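Local structure of endoglucanase (Thermotoga maritima, 2FVG) at residues G30-L35 against L43-R48; S53-V58 against D188-F193. The protein is probably a metal-dependent aminopeptidase of the M42 family, expected to bind two divalent metal cations per subunit, although it was named an endoglucanase. All blocks are in the same frame, centred on the assembly; numbering follows the deposited sequence.

Interaction 1. Residues G30-L35 against L43-R48; sequences GLVDNL and LIALKR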
ATOM      1  N   GLY A  30      19.829   4.554   6.456  1.00 40.36           N
ATOM      2  CA  GLY A  30      20.616   5.693   6.885  1.00 39.80           C
ATOM      3  C   GLY A  30      19.814   6.946   7.127  1.00 40.30           C
ATOM      4  O   GLY A  30      20.388   8.028   7.257  1.00 41.48           O
ATOM      5  N   LEU A  31      18.493   6.807   7.190  1.00 39.23           N
ATOM      6  CA  LEU A  31      17.602   7.947   7.402  1.00 38.57           C
ATOM      7  C   LEU A  31      16.902   7.921   8.755  1.00 37.86           C
ATOM      8  O   LEU A  31      16.343   8.920   9.193  1.00 34.91           O
ATOM      9  CB  LEU A  31      16.549   7.995   6.286  1.00 37.46           C
ATOM     10  CG  LEU A  31      17.073   8.252   4.865  1.00 36.05           C
ATOM     11  CD1 LEU A  31      15.951   8.079   3.866  1.00 43.72           C
ATOM     12  CD2 LEU A  31      17.725   9.635   4.739  1.00 41.25           C
ATOM     13  N   VAL A  32      16.935   6.759   9.399  1.00 36.81           N
ATOM     14  CA  VAL A  32      16.248   6.543  10.666  1.00 35.78           C
ATOM     15  C   VAL A  32      17.234   6.301  11.822  1.00 36.80           C
ATOM     16  O   VAL A  32      18.426   6.070  11.594  1.00 36.22           O
ATOM     17  CB  VAL A  32      15.208   5.395  10.536  1.00 33.76           C
ATOM     18  CG1 VAL A  32      14.146   5.760   9.518  1.00 36.12           C
ATOM     19  CG2 VAL A  32      15.874   4.089  10.133  1.00 28.90           C
ATOM     20  N   ASP A  33      16.733   6.376  13.054  1.00 35.62           N
ATOM     21  CA  ASP A  33      17.571   6.193  14.242  1.00 35.36           C
ATOM     22  C   ASP A  33      17.626   4.719  14.609  1.00 35.77           C
ATOM     23  O   ASP A  33      18.641   4.226  15.098  1.00 36.79           O
ATOM     24  CB  ASP A  33      17.044   7.019  15.406  1.00 33.33           C
ATOM     25  CG  ASP A  33      17.005   8.513  15.096  1.00 36.28           C
ATOM     26  OD1 ASP A  33      18.031   9.083  14.658  1.00 42.79           O
ATOM     27  OD2 ASP A  33      15.948   9.127  15.317  1.00 38.70           O
ATOM     28  N   ASN A  34      16.531   4.017  14.362  1.00 35.28           N
ATOM     29  CA  ASN A  34      16.482   2.600  14.599  1.00 38.07           C
ATOM     30  C   ASN A  34      15.580   1.980  13.547  1.00 37.72           C
ATOM     31  O   ASN A  34      14.628   2.602  13.093  1.00 39.04           O
ATOM     32  CB  ASN A  34      15.975   2.310  16.013  1.00 40.50           C
ATOM     33  CG  ASN A  34      16.068   0.836  16.379  1.00 46.58           C
ATOM     34  OD1 ASN A  34      17.047   0.153  16.053  1.00 49.48           O
ATOM     35  ND2 ASN A  34      15.047   0.343  17.075  1.00 50.93           N
ATOM     36  N   LEU A  35      15.902   0.759  13.149  1.00 37.48           N
ATOM     37  CA  LEU A  35      15.137   0.049  12.145  1.00 38.94           C
ATOM     38  C   LEU A  35      15.201  -1.444  12.394  1.00 38.54           C
ATOM     39  O   LEU A  35      16.295  -2.008  12.450  1.00 40.39           O
ATOM     40  CB  LEU A  35      15.710   0.338  10.760  1.00 37.70           C
ATOM     41  CG  LEU A  35      15.012  -0.308   9.574  1.00 37.46           C
ATOM     42  CD1 LEU A  35      13.646   0.313   9.358  1.00 31.17           C
ATOM     43  CD2 LEU A  35      15.843  -0.129   8.342  1.00 36.22           C
ATOM     44  N   LEU A  43       8.047  -3.862   9.145  1.00 30.62           N
ATOM     45  CA  LEU A  43       9.288  -3.109   9.184  1.00 31.17           C
ATOM     46  C   LEU A  43       8.998  -1.890  10.021  1.00 31.75           C
ATOM     47  O   LEU A  43       8.100  -1.132   9.695  1.00 30.27           O
ATOM     48  CB  LEU A  43       9.724  -2.706   7.777  1.00 30.56           C
ATOM     49  CG  LEU A  43      11.037  -1.922   7.657  1.00 32.88           C
ATOM     50  CD1 LEU A  43      12.210  -2.729   8.187  1.00 28.60           C
ATOM     51  CD2 LEU A  43      11.248  -1.589   6.203  1.00 33.80           C
ATOM     52  N   ILE A  44       9.768  -1.707  11.093  1.00 31.35           N
ATOM     53  CA  ILE A  44       9.543  -0.621  12.032  1.00 31.36           C
ATOM     54  C   ILE A  44      10.744   0.298  12.044  1.00 32.25           C
ATOM     55  O   ILE A  44      11.847  -0.108  12.397  1.00 31.63           O
ATOM     56  CB  ILE A  44       9.276  -1.183  13.451  1.00 32.74           C
ATOM     57  CG1 ILE A  44       8.135  -2.204  13.392  1.00 27.62           C
ATOM     58  CG2 ILE A  44       9.018  -0.053  14.465  1.00 28.78           C
ATOM     59  CD1 ILE A  44       7.677  -2.683  14.728  1.00 34.68           C
ATOM     60  N   ALA A  45      10.514   1.539  11.643  1.00 32.19           N
ATOM     61  CA  ALA A  45      11.573   2.525  11.572  1.00 34.56           C
ATOM     62  C   ALA A  45      11.260   3.571  12.592  1.00 36.18           C
ATOM     63  O   ALA A  45      10.106   3.972  12.709  1.00 38.65           O
ATOM     64  CB  ALA A  45      11.616   3.135  10.184  1.00 32.98           C
ATOM     65  N   LEU A  46      12.266   3.991  13.353  1.00 36.35           N
ATOM     66  CA  LEU A  46      12.082   5.036  14.368  1.00 31.98           C
ATOM     67  C   LEU A  46      12.834   6.314  14.049  1.00 33.70           C
ATOM     68  O   LEU A  46      14.028   6.293  13.737  1.00 34.73           O
ATOM     69  CB  LEU A  46      12.540   4.539  15.745  1.00 32.09           C
ATOM     70  CG  LEU A  46      12.689   5.506  16.921  1.00 27.69           C
ATOM     71  CD1 LEU A  46      11.391   6.249  17.218  1.00 31.00           C
ATOM     72  CD2 LEU A  46      13.160   4.771  18.173  1.00 28.60           C
ATOM     73  N   LYS A  47      12.131   7.433  14.134  1.00 32.69           N
ATOM     74  CA  LYS A  47      12.765   8.709  13.986  1.00 33.05           C
ATOM     75  C   LYS A  47      12.461   9.410  15.309  1.00 31.12           C
ATOM     76  O   LYS A  47      11.333   9.821  15.544  1.00 31.81           O
ATOM     77  CB  LYS A  47      12.190   9.472  12.793  1.00 32.87           C
ATOM     78  CG  LYS A  47      12.957  10.711  12.445  1.00 39.37           C
ATOM     79  CD  LYS A  47      14.233  10.372  11.721  1.00 40.05           C
ATOM     80  CE  LYS A  47      15.053  11.621  11.499  1.00 41.04           C
ATOM     81  NZ  LYS A  47      16.286  11.244  10.767  1.00 43.26           N
ATOM     82  N   ARG A  48      13.455   9.500  16.190  1.00 30.44           N
ATOM     83  CA  ARG A  48      13.266  10.128  17.486  1.00 31.71           C
ATOM     84  C   ARG A  48      12.938  11.607  17.309  1.00 32.87           C
ATOM     85  O   ARG A  48      13.393  12.258  16.357  1.00 34.42           O
ATOM     86  CB  ARG A  48      14.470   9.907  18.413  1.00 31.73           C
ATOM     87  CG  ARG A  48      14.706   8.428  18.734  1.00 34.21           C
ATOM     88  CD  ARG A  48      15.770   8.135  19.804  1.00 32.37           C
ATOM     89  NE  ARG A  48      15.689   6.710  20.154  1.00 37.69           N
ATOM     90  CZ  ARG A  48      16.427   5.738  19.612  1.00 39.56           C
ATOM     91  NH1 ARG A  48      17.382   6.005  18.722  1.00 35.33           N
ATOM     92  NH2 ARG A  48      16.233   4.482  19.990  1.00 43.42           N
TER
HETATM   93  O   HOH W   1      18.001  10.018  12.222  0.50 27.40           O
HETATM   94  O   HOH W   2      15.880  11.771  14.993  1.00 52.47           O
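Asp-33 meets the end of strand 43-47 with both its backbone and its carboxylate. Its N donates to Leu-46 O at 2.8 Å, while its OD2 accepts from Arg-48 N at 2.7 Å, approached nearly along the C-O axis. Chi1 (-59°) sets CG of Asp-33 anti to the carbonyl carbon, on the side of its own backbone N, and the carboxylate hangs off there toward Arg-48, just past the strand's end. Next along, Asn-34 N makes a weak bond to Leu-46 O and Asn-34 O takes Leu-46 N; with Asp-33 and Asn-34 both set against Leu-46, this is a classic beta bulge at the open end of the hairpin formed by strands 34-37 and 43-47. Lys-47 reaches back over this end. Its chain bends at chi2 (76°), and NZ donates to Leu-31 O at 2.8 Å, tilted 28° out of the carbonyl plane. One water accepts from that NZ and donates to Asp-33 OD1; a second donates to both Asp-33 OD2 and Arg-48 O. An alanine here removes NZ, which would probably leave Leu-31 O without its donor from strand 43-47 and the water on Asp-33 OD1 without its second partner. On the face carrying Leu-35, Leu-43 and Ala-45, Ala-45 CB touches both Val-32 CG1 (3.7 Å) and Leu-35 CD1 (3.6 Å), which come at it from well-separated directions. Leu-35 CD1 also meets Leu-43 CD1 at 3.6 Å. Helix 18-28 covers these leucines, with Ile-28 on Leu-35 and Ile-24 on Leu-43. Asp-33 is thus held at both oxygens; Lys-47 NZ and Arg-48 NH1 each stay 4.8 Å from its nearer oxygen (OD1 and OD2 respectively), too far for a salt bridge, but would be expected to favour the ionised form.

Interaction 2. Residues S53-V58 against D188-F193; sequences SKKLLV and DTYFVF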
ATOM      1  N   SER A  53       8.449  11.593  25.256  1.00 29.96           N
ATOM      2  CA  SER A  53       7.458  11.202  26.271  1.00 29.56           C
ATOM      3  C   SER A  53       6.195  10.614  25.658  1.00 31.33           C
ATOM      4  O   SER A  53       5.400   9.977  26.370  1.00 28.97           O
ATOM      5  CB  SER A  53       7.054  12.383  27.135  1.00 27.21           C
ATOM      6  OG  SER A  53       6.363  13.336  26.363  1.00 32.68           O
ATOM      7  N   LYS A  54       6.008  10.874  24.359  1.00 32.04           N
ATOM      8  CA  LYS A  54       4.882  10.374  23.571  1.00 32.95           C
ATOM      9  C   LYS A  54       5.409   9.853  22.236  1.00 33.10           C
ATOM     10  O   LYS A  54       6.496  10.228  21.781  1.00 32.75           O
ATOM     11  CB  LYS A  54       3.829  11.464  23.371  1.00 33.98           C
ATOM     12  CG  LYS A  54       3.258  11.999  24.688  1.00 35.66           C
ATOM     13  CD  LYS A  54       2.558  13.339  24.539  1.00 44.82           C
ATOM     14  CE  LYS A  54       2.080  13.842  25.886  1.00 48.52           C
ATOM     15  NZ  LYS A  54       1.506  15.217  25.799  1.00 60.98           N
ATOM     16  N   LYS A  55       4.645   8.963  21.621  1.00 32.69           N
ATOM     17  CA  LYS A  55       5.043   8.356  20.373  1.00 29.85           C
ATOM     18  C   LYS A  55       3.941   8.496  19.324  1.00 31.10           C
ATOM     19  O   LYS A  55       2.766   8.312  19.629  1.00 32.78           O
ATOM     20  CB  LYS A  55       5.360   6.898  20.631  1.00 30.16           C
ATOM     21  CG  LYS A  55       6.608   6.688  21.477  1.00 30.70           C
ATOM     22  CD  LYS A  55       6.620   5.368  22.198  1.00 36.18           C
ATOM     23  CE  LYS A  55       5.620   5.394  23.361  1.00 30.21           C
ATOM     24  NZ  LYS A  55       5.672   4.111  24.099  1.00 39.82           N
ATOM     25  N   LEU A  56       4.325   8.855  18.102  1.00 30.38           N
ATOM     26  CA  LEU A  56       3.385   8.931  16.996  1.00 29.80           C
ATOM     27  C   LEU A  56       3.689   7.735  16.124  1.00 29.51           C
ATOM     28  O   LEU A  56       4.845   7.421  15.882  1.00 29.77           O
ATOM     29  CB  LEU A  56       3.577  10.206  16.188  1.00 27.60           C
ATOM     30  CG  LEU A  56       2.815  10.394  14.863  1.00 23.81           C
ATOM     31  CD1 LEU A  56       1.320  10.526  15.041  1.00 20.96           C
ATOM     32  CD2 LEU A  56       3.330  11.641  14.170  1.00 27.33           C
ATOM     33  N   LEU A  57       2.652   7.069  15.660  1.00 29.50           N
ATOM     34  CA  LEU A  57       2.813   5.928  14.750  1.00 31.37           C
ATOM     35  C   LEU A  57       2.259   6.309  13.369  1.00 30.58           C
ATOM     36  O   LEU A  57       1.126   6.771  13.266  1.00 33.11           O
ATOM     37  CB  LEU A  57       2.043   4.743  15.313  1.00 28.88           C
ATOM     38  CG  LEU A  57       1.796   3.492  14.463  1.00 35.88           C
ATOM     39  CD1 LEU A  57       3.070   2.816  14.100  1.00 35.75           C
ATOM     40  CD2 LEU A  57       0.907   2.521  15.233  1.00 35.00           C
ATOM     41  N   VAL A  58       3.042   6.128  12.310  1.00 30.73           N
ATOM     42  CA  VAL A  58       2.574   6.453  10.949  1.00 30.42           C
ATOM     43  C   VAL A  58       2.739   5.178  10.144  1.00 30.65           C
ATOM     44  O   VAL A  58       3.845   4.674  10.046  1.00 31.74           O
ATOM     45  CB  VAL A  58       3.390   7.617  10.334  1.00 29.94           C
ATOM     46  CG1 VAL A  58       2.904   7.949   8.908  1.00 28.27           C
ATOM     47  CG2 VAL A  58       3.294   8.857  11.216  1.00 31.35           C
ATOM     48  N   ASP A 188       8.690  11.154  19.273  1.00 25.10           N
ATOM     49  CA  ASP A 188       9.219   9.924  18.726  1.00 27.63           C
ATOM     50  C   ASP A 188       8.227   9.420  17.714  1.00 25.48           C
ATOM     51  O   ASP A 188       7.067   9.198  18.045  1.00 25.19           O
ATOM     52  CB  ASP A 188       9.434   8.880  19.813  1.00 24.98           C
ATOM     53  CG  ASP A 188      10.702   9.103  20.610  1.00 25.47           C
ATOM     54  OD1 ASP A 188      11.392  10.152  20.457  1.00 28.75           O
ATOM     55  OD2 ASP A 188      11.017   8.195  21.409  1.00 24.18           O
ATOM     56  N   THR A 189       8.669   9.257  16.473  1.00 26.37           N
ATOM     57  CA  THR A 189       7.749   8.849  15.420  1.00 25.90           C
ATOM     58  C   THR A 189       8.184   7.546  14.809  1.00 26.12           C
ATOM     59  O   THR A 189       9.294   7.435  14.341  1.00 29.26           O
ATOM     60  CB  THR A 189       7.626   9.949  14.335  1.00 23.93           C
ATOM     61  OG1 THR A 189       7.108  11.135  14.939  1.00 30.03           O
ATOM     62  CG2 THR A 189       6.667   9.514  13.208  1.00 26.05           C
ATOM     63  N   TYR A 190       7.313   6.553  14.851  1.00 27.63           N
ATOM     64  CA  TYR A 190       7.589   5.261  14.226  1.00 29.37           C
ATOM     65  C   TYR A 190       6.920   5.193  12.853  1.00 30.23           C
ATOM     66  O   TYR A 190       5.719   5.428  12.728  1.00 30.71           O
ATOM     67  CB  TYR A 190       7.062   4.121  15.089  1.00 31.29           C
ATOM     68  CG  TYR A 190       7.788   3.979  16.406  1.00 33.93           C
ATOM     69  CD1 TYR A 190       7.413   4.722  17.516  1.00 31.47           C
ATOM     70  CD2 TYR A 190       8.850   3.085  16.538  1.00 32.34           C
ATOM     71  CE1 TYR A 190       8.092   4.589  18.730  1.00 33.54           C
ATOM     72  CE2 TYR A 190       9.524   2.942  17.742  1.00 36.28           C
ATOM     73  CZ  TYR A 190       9.147   3.698  18.832  1.00 34.21           C
ATOM     74  OH  TYR A 190       9.840   3.557  20.025  1.00 36.99           O
ATOM     75  N   PHE A 191       7.713   4.936  11.826  1.00 28.27           N
ATOM     76  CA  PHE A 191       7.196   4.735  10.483  1.00 29.43           C
ATOM     77  C   PHE A 191       7.111   3.229  10.323  1.00 29.11           C
ATOM     78  O   PHE A 191       8.123   2.527  10.357  1.00 33.80           O
ATOM     79  CB  PHE A 191       8.105   5.381   9.439  1.00 29.80           C
ATOM     80  CG  PHE A 191       8.119   6.871   9.514  1.00 30.75           C
ATOM     81  CD1 PHE A 191       8.946   7.529  10.411  1.00 35.36           C
ATOM     82  CD2 PHE A 191       7.260   7.630   8.712  1.00 33.89           C
ATOM     83  CE1 PHE A 191       8.942   8.922  10.485  1.00 36.79           C
ATOM     84  CE2 PHE A 191       7.258   9.015   8.773  1.00 34.31           C
ATOM     85  CZ  PHE A 191       8.095   9.662   9.657  1.00 36.31           C
ATOM     86  N   VAL A 192       5.899   2.719  10.181  1.00 28.08           N
ATOM     87  CA  VAL A 192       5.716   1.273  10.096  1.00 26.03           C
ATOM     88  C   VAL A 192       5.221   0.832   8.718  1.00 26.77           C
ATOM     89  O   VAL A 192       4.301   1.428   8.170  1.00 26.54           O
ATOM     90  CB  VAL A 192       4.804   0.770  11.255  1.00 27.18           C
ATOM     91  CG1 VAL A 192       4.661  -0.775  11.227  1.00 25.64           C
ATOM     92  CG2 VAL A 192       5.415   1.186  12.604  1.00 27.69           C
ATOM     93  N   PHE A 193       5.823  -0.239   8.175  1.00 27.72           N
ATOM     94  CA  PHE A 193       5.467  -0.754   6.861  1.00 22.34           C
ATOM     95  C   PHE A 193       4.982  -2.162   7.178  1.00 23.65           C
ATOM     96  O   PHE A 193       5.763  -3.032   7.581  1.00 23.04           O
ATOM     97  CB  PHE A 193       6.681  -0.727   5.931  1.00 20.70           C
ATOM     98  CG  PHE A 193       7.276   0.662   5.755  1.00 14.37           C
ATOM     99  CD1 PHE A 193       8.157   1.181   6.689  1.00 18.36           C
ATOM    100  CD2 PHE A 193       6.934   1.429   4.644  1.00 13.64           C
ATOM    101  CE1 PHE A 193       8.696   2.527   6.526  1.00 22.18           C
ATOM    102  CE2 PHE A 193       7.459   2.765   4.470  1.00 28.18           C
ATOM    103  CZ  PHE A 193       8.337   3.286   5.415  1.00 21.02           C
TER
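Two neighbouring parallel strands of the large mixed sheet, 55-61 and 187-194, meet here; the axes of residues 55-58 and 188-193 come within 4.6 Å and diverge by 20°. The backbone ladder alternates in the parallel manner: Leu-56 sends its N to Asp-188 O and receives Tyr-190 N on its O, and Val-58 does the same with Tyr-190 O and Val-192 N, each N-to-O distance being 2.8 Å. On the face carrying Lys-55, Leu-57 and Tyr-190, the aliphatic part of Lys-55 runs beside the tyrosine, both pointing the same way, with Lys-55 CG in the plane of the Tyr-190 ring at its edge, 3.8 Å from Tyr-190 CE1. The lysine's NZ goes on to bond Leu-211 O. Further along, Leu-57 CD1 presses on Val-192 CG2 at 3.2 Å, closer than a usual van der Waals contact. On the other face Leu-56 and Thr-189 lie side by side; OG1 of Thr-189, beside its own backbone N (chi1 -61°), touches Leu-56 CB and CD2 but bonds Tyr-187 O. Val-58 CG2 reaches Thr-189 CG2 at 4.0 Å, and Val-58 CB lies 4.2 Å from Phe-191 CD2. Helix 166-180 covers this second face, Leu-175 resting on Val-58 and Leu-179 on Phe-191, while strand 215-224 flanks strand 55-61 and strand 43-47 flanks strand 187-194.

Interaction 1 comes first in the chain, wholly ahead of interaction 2, and their centres lie about 10 Å apart, on the same side of the molecule's centre. They share the mixed sheet: strand 187-194 lies between 43-47 and 55-61, antiparallel to the first and parallel to the second. Ala-45 O to Phe-191 N (2.7 Å) and Lys-47 N to Thr-189 O (2.8 Å) are probable hydrogen bonds joining the two contacts. The order 34-37, 43-47, 187-194, 55-61 thus carries an N-terminal hairpin onto the parallel strands. Strand 55-61 ends at His-61, a predicted zinc ligand, so interaction 2 runs toward the probable metal site.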